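Local coordinates for glycoside hydrolase family protein (Novosphingobium sp. PP1Y, PDB 6Q2F) that acts as an alpha-L-rhamnosidase of the glycoside hydrolases, cleaving alpha-L-rhamnose from rhamnosylated substrates, at residues A91-P96 against S693-G698; H478-Y483 against D490-R495; R662-E667 against R712-Y717; L1049-V1054 against A1058-N1063. All coordinates share one frame; numbering follows the deposited sequence.

Interaction 1: residues A91-P96 against S693-G698; sequences ANLQTP and SLAIFG
Leu93 and Ala695 mark the closest backbone approach, 7.5 Å between their CA atoms, and no direct hydrogen bond joins the two segments. Segment 693-698 is bent by a type II' turn from Leu694 to Phe697, closed by Phe697 N donating to Leu694 O (3.0 Å). Positive phi at Ala695, the second residue of that turn, goes with this geometry. The apolar part of the contact is small. Leu93 reaches over with one methyl, its CD1 lying 3.8 Å from CD1 of Leu694, and the two side chains cross at a slant. The Leu694 CB does not aim at the other segment, but its branched end swings in with CG opposite the backbone N (chi1 167°). Leu93 CD1 also grazes Ala695 CB at 4.4 Å, a loose touch. The polar part runs through one water, which donates to Thr95 OG1 (3.1 Å) and accepts only weakly from Ala695 N (3.1 Å). Thr95 OG1 itself donates to Leu93 O at 2.8 Å, coming from above the carbonyl plane, 41° out of it. The hydroxyl therefore both folds its own loop back on Leu93 and holds the bridging water. The loop 91-96 leaves the end of strand 85-91, while strand 697-698 pairs antiparallel with strand 642-649; both long strands belong to the parallel barrel. Strand 56-62 packs against both segments: its Met62 touches Leu93, Thr95 and Leu694, and His60 also touches Leu694.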
# COMPACT_ATOMS: atom_id res chain seq x y z
N ALA A 91 18.84 4.81 -7.82
CA ALA A 91 18.07 3.80 -8.55
C ALA A 91 18.85 3.30 -9.76
O ALA A 91 19.11 4.07 -10.69
CB ALA A 91 16.72 4.38 -9.00
N ASN A 92 19.19 2.01 -9.76
CA ASN A 92 20.01 1.41 -10.81
C ASN A 92 19.12 0.84 -11.92
O ASN A 92 19.14 -0.35 -12.22
CB ASN A 92 20.91 0.33 -10.22
CG ASN A 92 21.97 -0.16 -11.22
OD1 ASN A 92 21.91 -1.30 -11.69
ND2 ASN A 92 22.92 0.70 -11.54
N LEU A 93 18.31 1.72 -12.51
CA LEU A 93 17.49 1.37 -13.66
C LEU A 93 18.16 1.91 -14.91
O LEU A 93 18.60 3.07 -14.94
CB LEU A 93 16.08 1.96 -13.53
CG LEU A 93 15.25 1.48 -12.34
CD1 LEU A 93 13.82 1.95 -12.49
CD2 LEU A 93 15.27 -0.05 -12.27
N GLN A 94 18.24 1.08 -15.94
CA GLN A 94 18.94 1.44 -17.17
C GLN A 94 18.42 2.77 -17.74
O GLN A 94 17.24 2.89 -18.09
CB GLN A 94 18.79 0.32 -18.20
CG GLN A 94 19.53 0.62 -19.50
CD GLN A 94 19.89 -0.63 -20.26
OE1 GLN A 94 21.03 -0.78 -20.72
NE2 GLN A 94 18.93 -1.55 -20.40
N THR A 95 19.31 3.76 -17.81
CA THR A 95 18.97 5.13 -18.20
C THR A 95 20.10 5.65 -19.07
O THR A 95 21.28 5.47 -18.72
CB THR A 95 18.79 6.07 -16.99
OG1 THR A 95 17.84 5.52 -16.08
CG2 THR A 95 18.30 7.42 -17.46
N PRO A 96 19.81 6.32 -20.18
CA PRO A 96 20.89 6.86 -21.02
C PRO A 96 21.77 7.80 -20.22
O PRO A 96 21.32 8.50 -19.31
CB PRO A 96 20.16 7.58 -22.15
CG PRO A 96 18.77 6.95 -22.17
CD PRO A 96 18.48 6.63 -20.74
N SER A 693 13.49 10.65 -16.62
CA SER A 693 12.25 10.25 -15.98
C SER A 693 12.54 8.92 -15.31
O SER A 693 13.45 8.21 -15.74
CB SER A 693 11.13 10.10 -17.01
OG SER A 693 11.45 9.12 -17.98
N LEU A 694 11.75 8.53 -14.34
CA LEU A 694 11.94 7.25 -13.68
C LEU A 694 11.26 6.21 -14.51
O LEU A 694 10.17 5.84 -14.26
CB LEU A 694 11.32 7.28 -12.29
CG LEU A 694 11.15 5.95 -11.57
CD1 LEU A 694 12.47 5.29 -11.27
CD2 LEU A 694 10.32 6.04 -10.32
N ALA A 695 11.94 5.76 -15.54
CA ALA A 695 11.41 4.79 -16.47
C ALA A 695 10.09 5.27 -17.08
O ALA A 695 10.01 6.34 -17.54
CB ALA A 695 11.31 3.43 -15.84
N ILE A 696 9.07 4.45 -17.03
CA ILE A 696 7.80 4.79 -17.61
C ILE A 696 6.90 5.45 -16.62
O ILE A 696 5.72 5.51 -16.82
CB ILE A 696 7.08 3.52 -18.03
CG1 ILE A 696 6.90 2.60 -16.85
CG2 ILE A 696 7.83 2.78 -19.11
CD1 ILE A 696 5.97 1.46 -17.13
N PHE A 697 7.42 5.88 -15.50
CA PHE A 697 6.55 6.44 -14.50
C PHE A 697 6.62 7.91 -14.28
O PHE A 697 7.64 8.51 -14.39
CB PHE A 697 6.80 5.79 -13.15
CG PHE A 697 6.66 4.32 -13.15
CD1 PHE A 697 5.46 3.74 -13.05
CD2 PHE A 697 7.76 3.52 -13.20
CE1 PHE A 697 5.32 2.39 -13.04
CE2 PHE A 697 7.64 2.17 -13.18
CZ PHE A 697 6.41 1.60 -13.10
N GLY A 698 5.49 8.47 -13.93
CA GLY A 698 5.37 9.85 -13.56
C GLY A 698 5.11 9.77 -12.07
O GLY A 698 5.13 8.71 -11.57
O HOH W 1 14.80 4.94 -16.52

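Interaction 2: residues H478-Y483 against D490-R495; sequences HYIGMY and DMVGKR
Val492 meets the helix 478-483 at Tyr483 and Ile480, with the CA atoms of Tyr483 and Val492 7.3 Å apart. Van der Waals contact is all that passes directly between the segments. Val492 CG2 rests 3.7 Å from Tyr483 O and 3.9 Å from Tyr483 C, so it meets a peptide group of the helix rather than the tyrosine ring. Its other methyl, CG1, is set opposite the backbone N (chi1 179°) and faces Ile480 CG2 at 4.5 Å, the outer limit of apolar contact. No hydrogen bond crosses between the segments; the helix keeps its own, as in Met482 N to His478 O (3.0 Å), and Tyr479 OH is hydrogen-bonded to Ala131 O on the neighbouring strand. The Tyr483 ring leads away from the loop and lies among aromatics: its CD2 stands 4.0 Å above the Tyr479 ring, toward the rim, and the ring meets Phe114 of helix 108-124 edge-to-face. Charge enters on the far side of the loop, where Arg495 NH2 forms a salt bridge with Asp122. Over the centre of that guanidinium, 3.8 Å above its plane, lies the CE methyl of Met491, a selenomethionine. Gly493, at a positive phi of 120°, turns the chain beyond Val492. Helix 469-487, this turn and strand 497-502 form an alpha-to-beta connection of a (beta/alpha)8 barrel, in which the strand enters beside strand 127-131 and the valine packs the returning loop against the last turns of its helix.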
# COMPACT_ATOMS: atom_id res chain seq x y z
N HIS A 478 25.00 -1.05 10.17
CA HIS A 478 26.02 -0.96 9.14
C HIS A 478 25.58 0.01 8.05
O HIS A 478 26.37 0.86 7.61
CB HIS A 478 26.30 -2.33 8.54
CG HIS A 478 27.43 -2.33 7.56
ND1 HIS A 478 27.25 -2.09 6.22
CD2 HIS A 478 28.76 -2.49 7.74
CE1 HIS A 478 28.42 -2.12 5.61
NE2 HIS A 478 29.35 -2.36 6.51
N TYR A 479 24.32 -0.09 7.62
CA TYR A 479 23.85 0.74 6.52
C TYR A 479 23.92 2.21 6.91
O TYR A 479 24.41 3.05 6.14
CB TYR A 479 22.42 0.35 6.17
CG TYR A 479 21.80 1.18 5.07
CD1 TYR A 479 22.26 1.10 3.76
CD2 TYR A 479 20.73 2.02 5.33
CE1 TYR A 479 21.67 1.83 2.74
CE2 TYR A 479 20.13 2.77 4.32
CZ TYR A 479 20.61 2.67 3.02
OH TYR A 479 20.02 3.41 2.03
N ILE A 480 23.44 2.54 8.11
CA ILE A 480 23.50 3.91 8.59
C ILE A 480 24.95 4.38 8.69
O ILE A 480 25.28 5.53 8.35
CB ILE A 480 22.74 4.02 9.92
CG1 ILE A 480 21.24 3.87 9.64
CG2 ILE A 480 23.05 5.35 10.63
CD1 ILE A 480 20.36 3.85 10.88
N GLY A 481 25.85 3.48 9.12
CA GLY A 481 27.28 3.80 9.12
C GLY A 481 27.80 4.23 7.76
O GLY A 481 28.63 5.13 7.66
N MSE A 482 27.35 3.58 6.70
CA MSE A 482 27.77 3.97 5.36
C MSE A 482 27.36 5.40 5.04
O MSE A 482 28.14 6.14 4.44
CB MSE A 482 27.18 3.02 4.31
CG MSE A 482 27.80 1.62 4.32
SE MSE A 482 26.64 0.31 3.45
CE MSE A 482 25.98 1.42 1.97
N TYR A 483 26.15 5.81 5.47
CA TYR A 483 25.69 7.16 5.17
C TYR A 483 26.33 8.20 6.08
O TYR A 483 26.55 9.34 5.65
CB TYR A 483 24.16 7.24 5.23
CG TYR A 483 23.60 6.85 3.89
CD1 TYR A 483 23.42 7.80 2.89
CD2 TYR A 483 23.34 5.52 3.59
CE1 TYR A 483 22.95 7.44 1.65
CE2 TYR A 483 22.87 5.16 2.34
CZ TYR A 483 22.68 6.13 1.37
OH TYR A 483 22.21 5.78 0.13
N ASP A 490 27.94 14.52 11.17
CA ASP A 490 27.16 15.71 11.49
C ASP A 490 25.95 15.87 10.58
O ASP A 490 25.09 16.72 10.85
CB ASP A 490 28.05 16.96 11.42
CG ASP A 490 28.78 17.11 10.08
OD1 ASP A 490 29.33 16.10 9.57
OD2 ASP A 490 28.82 18.24 9.52
N MSE A 491 25.85 15.08 9.51
CA MSE A 491 24.77 15.26 8.55
C MSE A 491 23.85 14.04 8.53
O MSE A 491 23.17 13.79 7.55
CB MSE A 491 25.35 15.51 7.16
CG MSE A 491 25.96 16.89 6.96
SE MSE A 491 24.59 18.35 7.01
CE MSE A 491 25.20 19.30 8.57
N VAL A 492 23.83 13.28 9.62
CA VAL A 492 22.91 12.17 9.77
C VAL A 492 22.31 12.27 11.18
O VAL A 492 23.05 12.22 12.17
CB VAL A 492 23.59 10.80 9.57
CG1 VAL A 492 22.57 9.70 9.76
CG2 VAL A 492 24.22 10.71 8.16
N GLY A 493 20.99 12.42 11.25
CA GLY A 493 20.35 12.54 12.55
C GLY A 493 19.61 13.85 12.67
O GLY A 493 18.58 14.04 12.02
N LYS A 494 20.13 14.78 13.48
CA LYS A 494 19.46 16.05 13.70
C LYS A 494 19.64 17.03 12.55
O LYS A 494 18.89 18.00 12.46
CB LYS A 494 19.97 16.68 15.00
CG LYS A 494 19.63 15.83 16.22
CD LYS A 494 19.93 16.56 17.52
CE LYS A 494 18.89 16.20 18.57
NZ LYS A 494 19.00 17.06 19.77
N ARG A 495 20.60 16.78 11.66
CA ARG A 495 20.87 17.66 10.54
C ARG A 495 21.15 16.80 9.32
O ARG A 495 21.58 15.65 9.44
CB ARG A 495 22.06 18.59 10.86
CG ARG A 495 21.71 19.70 11.87
CD ARG A 495 22.93 20.52 12.24
NE ARG A 495 23.28 21.51 11.21
CZ ARG A 495 24.50 22.04 11.06
NH1 ARG A 495 25.50 21.67 11.85
NH2 ARG A 495 24.72 22.93 10.09

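Interaction 3: residues R662-E667 against R712-Y717; sequences RFIDLE and RPWVDY
Tyr717 and Asp665 meet almost at right angles, the phenol pointing its hydroxyl at the carboxylate while the two planes stand 44° apart. Tyr717 OH donates to Asp665 OD1 at 2.5 Å, a short bond that uses the syn lone pair of the oxygen; OD1 lies in the plane of the ring, off its edge. The phenol gets there because its CG extends opposite the backbone N (chi1 170°), directing the ring across the space between the helices. That reach is needed: the segment axes come no nearer than 12.3 Å, running nearly parallel. Ile664 supplies the apolar half. Its CG2 methyl touches the edge of the Tyr717 ring at CE1 (3.8 Å), the two side chains sliding past each other in opposite directions, and reaches Trp714 CH2 at the same distance (3.8 Å) on an oblique line. Here chi1 of Ile664 is -149°, away from the usual staggered values, which suggests some strain. Trp1071 packs edge-to-face on both Trp714 and Tyr717. Lys661, one turn before Asp665, forms a salt bridge with Asp665 OD2 and a hydrogen bond with Tyr717 OH. The acid, phenol and lysine thus form a polar cluster among buried side chains; the ammonium and the short phenol bond would probably both stabilise the carboxylate charge.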
# COMPACT_ATOMS: atom_id res chain seq x y z
N ARG A 662 -7.96 16.05 -8.09
CA ARG A 662 -8.82 14.97 -7.61
C ARG A 662 -8.03 13.84 -6.95
O ARG A 662 -8.57 13.15 -6.08
CB ARG A 662 -9.66 14.42 -8.77
CG ARG A 662 -8.83 14.02 -9.97
CD ARG A 662 -9.68 13.72 -11.22
NE ARG A 662 -9.95 12.30 -11.25
CZ ARG A 662 -9.47 11.44 -12.14
NH1 ARG A 662 -8.71 11.85 -13.14
NH2 ARG A 662 -9.77 10.16 -12.01
N PHE A 663 -6.77 13.62 -7.36
CA PHE A 663 -5.98 12.55 -6.73
C PHE A 663 -5.59 12.94 -5.30
O PHE A 663 -5.85 12.19 -4.35
CB PHE A 663 -4.74 12.20 -7.57
CG PHE A 663 -5.06 11.82 -8.98
CD1 PHE A 663 -6.10 10.95 -9.25
CD2 PHE A 663 -4.32 12.34 -10.04
CE1 PHE A 663 -6.42 10.61 -10.56
CE2 PHE A 663 -4.63 11.99 -11.36
CZ PHE A 663 -5.68 11.13 -11.62
N ILE A 664 -5.02 14.15 -5.13
CA ILE A 664 -4.56 14.60 -3.82
C ILE A 664 -5.74 14.83 -2.88
O ILE A 664 -5.61 14.65 -1.67
CB ILE A 664 -3.71 15.88 -3.96
CG1 ILE A 664 -2.65 15.93 -2.85
CG2 ILE A 664 -4.55 17.16 -4.02
CD1 ILE A 664 -1.49 14.96 -3.09
N ASP A 665 -6.88 15.25 -3.42
CA ASP A 665 -8.09 15.39 -2.61
C ASP A 665 -8.55 14.02 -2.11
O ASP A 665 -9.01 13.89 -0.97
CB ASP A 665 -9.19 16.11 -3.40
CG ASP A 665 -8.85 17.58 -3.70
OD1 ASP A 665 -7.87 18.12 -3.13
OD2 ASP A 665 -9.56 18.22 -4.50
N LEU A 666 -8.41 12.99 -2.93
CA LEU A 666 -8.76 11.65 -2.48
C LEU A 666 -7.82 11.18 -1.37
O LEU A 666 -8.26 10.58 -0.38
CB LEU A 666 -8.75 10.68 -3.67
CG LEU A 666 -8.97 9.22 -3.26
CD1 LEU A 666 -10.38 9.02 -2.63
CD2 LEU A 666 -8.77 8.28 -4.46
N GLU A 667 -6.52 11.47 -1.50
CA GLU A 667 -5.59 11.15 -0.41
C GLU A 667 -5.96 11.91 0.85
O GLU A 667 -5.94 11.36 1.96
CB GLU A 667 -4.17 11.51 -0.83
CG GLU A 667 -3.64 10.67 -1.97
CD GLU A 667 -2.25 11.11 -2.36
OE1 GLU A 667 -1.48 11.52 -1.46
OE2 GLU A 667 -1.94 11.04 -3.56
N ARG A 712 4.30 26.76 -7.45
CA ARG A 712 4.16 27.17 -6.05
C ARG A 712 2.70 27.23 -5.60
O ARG A 712 2.42 26.73 -4.50
CB ARG A 712 4.87 28.52 -5.84
CG ARG A 712 4.72 29.15 -4.43
CD ARG A 712 5.39 28.30 -3.40
NE ARG A 712 5.36 28.89 -2.06
CZ ARG A 712 6.44 29.27 -1.38
NH1 ARG A 712 7.66 29.12 -1.90
NH2 ARG A 712 6.29 29.79 -0.17
N PRO A 713 1.74 27.81 -6.36
CA PRO A 713 0.35 27.80 -5.88
C PRO A 713 -0.20 26.40 -5.69
O PRO A 713 -0.93 26.16 -4.73
CB PRO A 713 -0.41 28.56 -6.98
CG PRO A 713 0.63 29.45 -7.60
CD PRO A 713 1.88 28.57 -7.60
N TRP A 714 0.15 25.46 -6.58
CA TRP A 714 -0.25 24.06 -6.42
C TRP A 714 0.33 23.47 -5.14
O TRP A 714 -0.38 22.86 -4.34
CB TRP A 714 0.20 23.27 -7.67
CG TRP A 714 0.20 21.74 -7.61
CD1 TRP A 714 1.28 20.91 -7.84
CD2 TRP A 714 -0.91 20.86 -7.32
NE1 TRP A 714 0.90 19.60 -7.72
CE2 TRP A 714 -0.43 19.53 -7.42
CE3 TRP A 714 -2.26 21.07 -7.01
CZ2 TRP A 714 -1.25 18.42 -7.19
CZ3 TRP A 714 -3.08 19.95 -6.78
CH2 TRP A 714 -2.56 18.65 -6.87
N VAL A 715 1.63 23.67 -4.89
CA VAL A 715 2.23 23.15 -3.67
C VAL A 715 1.62 23.83 -2.45
O VAL A 715 1.41 23.20 -1.41
CB VAL A 715 3.76 23.30 -3.73
CG1 VAL A 715 4.41 22.79 -2.44
CG2 VAL A 715 4.33 22.54 -4.95
N ASP A 716 1.31 25.14 -2.56
CA ASP A 716 0.66 25.84 -1.45
C ASP A 716 -0.71 25.23 -1.16
O ASP A 716 -1.14 25.15 -0.00
CB ASP A 716 0.49 27.32 -1.79
CG ASP A 716 1.75 28.14 -1.57
OD1 ASP A 716 2.64 27.73 -0.80
OD2 ASP A 716 1.83 29.23 -2.15
N TYR A 717 -1.43 24.82 -2.20
CA TYR A 717 -2.71 24.17 -2.00
C TYR A 717 -2.54 22.88 -1.21
O TYR A 717 -3.31 22.60 -0.28
CB TYR A 717 -3.34 23.89 -3.37
CG TYR A 717 -4.56 23.00 -3.34
CD1 TYR A 717 -4.44 21.61 -3.39
CD2 TYR A 717 -5.83 23.55 -3.26
CE1 TYR A 717 -5.56 20.80 -3.39
CE2 TYR A 717 -6.95 22.76 -3.26
CZ TYR A 717 -6.81 21.40 -3.31
OH TYR A 717 -7.94 20.64 -3.32

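Interaction 4: residues L1049-V1054 against A1058-N1063; sequences LDLGRV and AQVSVN
Leu1049, Leu1051 and Val1054 face Ala1058 and Val1060 without one hydrogen bond between the segments, although only three residues separate them along the chain. The geometry is that of a beta-arch rather than a hairpin: strand 1047-1055 pairs with 1131-1140 and 1076-1078 in one antiparallel sheet, strand 1057-1062 with 1086-1095 and 1065-1070 in another. The result is the two-sheet sandwich expected of a galactose-binding-like domain, with side chains filling the space between the layers. The two segments draw together toward the arch, from 9.2 Å between the CA atoms of Leu1049 and Val1060 to 7.2 Å between those of Val1054 and Ala1058. At the wider end, Leu1049 CD2 meets Val1060 CG1 at 3.7 Å, the side chains slanting across each other. Leu1051 places CD1 3.7 Å from Ala1058 CB and 4.2 Å from Val1060 CG2, bridging two successive inward residues of the facing strand. The small Ala1058 CB also takes Val1054 CG1 at 4.0 Å, and Ile1092 of strand 1086-1095 touches both Leu1051 and Ala1058. At Asp1050-Gly1052, where the first strand is interrupted, an Asx turn forms: Gly1052 N donates to Asp1050 OD1 (2.9 Å, 158°) nearly in line with the C-O bond. On the outer side of the other layer, Gln1059 turns away from the interface, and its NE2 donates to Ser1061 OG at 2.9 Å, almost straight at 170° and within 3° of the amide plane.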
# COMPACT_ATOMS: atom_id res chain seq x y z
N LEU A 1049 -12.03 38.32 -12.10
CA LEU A 1049 -11.58 38.03 -13.45
C LEU A 1049 -11.78 36.54 -13.70
O LEU A 1049 -11.15 35.71 -13.03
CB LEU A 1049 -10.11 38.40 -13.63
CG LEU A 1049 -9.51 38.15 -15.01
CD1 LEU A 1049 -9.99 39.21 -15.99
CD2 LEU A 1049 -7.99 38.17 -14.94
N ASP A 1050 -12.66 36.20 -14.63
CA ASP A 1050 -12.89 34.81 -14.98
C ASP A 1050 -12.21 34.54 -16.32
O ASP A 1050 -12.51 35.21 -17.31
CB ASP A 1050 -14.38 34.49 -15.06
CG ASP A 1050 -14.64 33.01 -15.13
OD1 ASP A 1050 -14.17 32.37 -16.10
OD2 ASP A 1050 -15.30 32.47 -14.22
N LEU A 1051 -11.30 33.57 -16.35
CA LEU A 1051 -10.50 33.31 -17.53
C LEU A 1051 -11.13 32.32 -18.50
O LEU A 1051 -10.58 32.10 -19.58
CB LEU A 1051 -9.12 32.77 -17.14
CG LEU A 1051 -8.25 33.65 -16.28
CD1 LEU A 1051 -6.93 32.95 -16.05
CD2 LEU A 1051 -8.03 35.01 -16.94
N GLY A 1052 -12.26 31.71 -18.14
CA GLY A 1052 -12.82 30.70 -19.02
C GLY A 1052 -11.92 29.48 -19.09
O GLY A 1052 -11.34 29.05 -18.09
N ARG A 1053 -11.80 28.90 -20.28
CA ARG A 1053 -10.94 27.73 -20.45
C ARG A 1053 -9.49 28.18 -20.47
O ARG A 1053 -9.14 29.15 -21.15
CB ARG A 1053 -11.30 26.99 -21.74
CG ARG A 1053 -12.67 26.31 -21.71
CD ARG A 1053 -12.85 25.45 -22.95
NE ARG A 1053 -14.15 25.67 -23.58
CZ ARG A 1053 -15.13 24.77 -23.66
NH1 ARG A 1053 -14.95 23.55 -23.16
NH2 ARG A 1053 -16.28 25.09 -24.24
N VAL A 1054 -8.65 27.47 -19.73
CA VAL A 1054 -7.24 27.75 -19.63
C VAL A 1054 -6.46 26.46 -19.72
O VAL A 1054 -6.76 25.53 -19.04
CB VAL A 1054 -6.89 28.39 -18.28
CG1 VAL A 1054 -5.40 28.58 -18.14
CG2 VAL A 1054 -7.59 29.70 -18.08
N ALA A 1058 -2.79 29.62 -15.03
CA ALA A 1058 -2.43 30.96 -15.34
C ALA A 1058 -2.19 31.87 -14.17
O ALA A 1058 -2.98 31.99 -13.30
CB ALA A 1058 -3.49 31.57 -16.21
N GLN A 1059 -1.07 32.54 -14.21
CA GLN A 1059 -0.73 33.51 -13.18
C GLN A 1059 -1.08 34.90 -13.72
O GLN A 1059 -0.69 35.23 -14.84
CB GLN A 1059 0.76 33.39 -12.80
CG GLN A 1059 1.29 34.39 -11.77
CD GLN A 1059 1.55 35.78 -12.37
OE1 GLN A 1059 2.21 35.91 -13.41
NE2 GLN A 1059 1.02 36.81 -11.73
N VAL A 1060 -1.81 35.69 -12.94
CA VAL A 1060 -2.40 36.94 -13.41
C VAL A 1060 -1.81 38.11 -12.62
O VAL A 1060 -1.81 38.10 -11.39
CB VAL A 1060 -3.93 36.93 -13.28
CG1 VAL A 1060 -4.51 38.31 -13.69
CG2 VAL A 1060 -4.49 35.82 -14.14
N SER A 1061 -1.34 39.12 -13.35
CA SER A 1061 -0.86 40.37 -12.78
C SER A 1061 -1.72 41.51 -13.32
O SER A 1061 -1.89 41.65 -14.54
CB SER A 1061 0.61 40.61 -13.12
OG SER A 1061 1.42 39.64 -12.46
N VAL A 1062 -2.25 42.33 -12.41
CA VAL A 1062 -3.07 43.48 -12.76
C VAL A 1062 -2.33 44.73 -12.28
O VAL A 1062 -2.03 44.85 -11.09
CB VAL A 1062 -4.47 43.38 -12.13
CG1 VAL A 1062 -5.28 44.67 -12.38
CG2 VAL A 1062 -5.20 42.17 -12.68
N ASN A 1063 -2.03 45.64 -13.20
CA ASN A 1063 -1.16 46.79 -12.93
C ASN A 1063 0.09 46.35 -12.18
O ASN A 1063 0.46 46.92 -11.15
CB ASN A 1063 -1.90 47.87 -12.15
CG ASN A 1063 -3.21 48.27 -12.79
OD1 ASN A 1063 -3.25 48.60 -13.98
ND2 ASN A 1063 -4.30 48.20 -12.02

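How the interactions relate
Interactions 1, 2 and 3 all lie in the rhamnosidase region, on or beside its barrel, whereas interaction 4 lies in the galactose-binding-like sandwich. Interaction 1 lies near the metal site without touching it: the Leu694 side chain is about 10 Å from the sodium ion, which is bound by Asp503, Ser504, Glu583, Glu586 and Glu644. Interaction 2, nested within the sequence span of interaction 1, has its nearest atoms about 9 Å from it. Interaction 3 comes within about 10 Å of interaction 1 by nearest atoms. Interactions 3 and 4 approach to about 6 Å between nearest atoms; Lys658 of helix 657-670 bonds Val1054 O, linking the two domains.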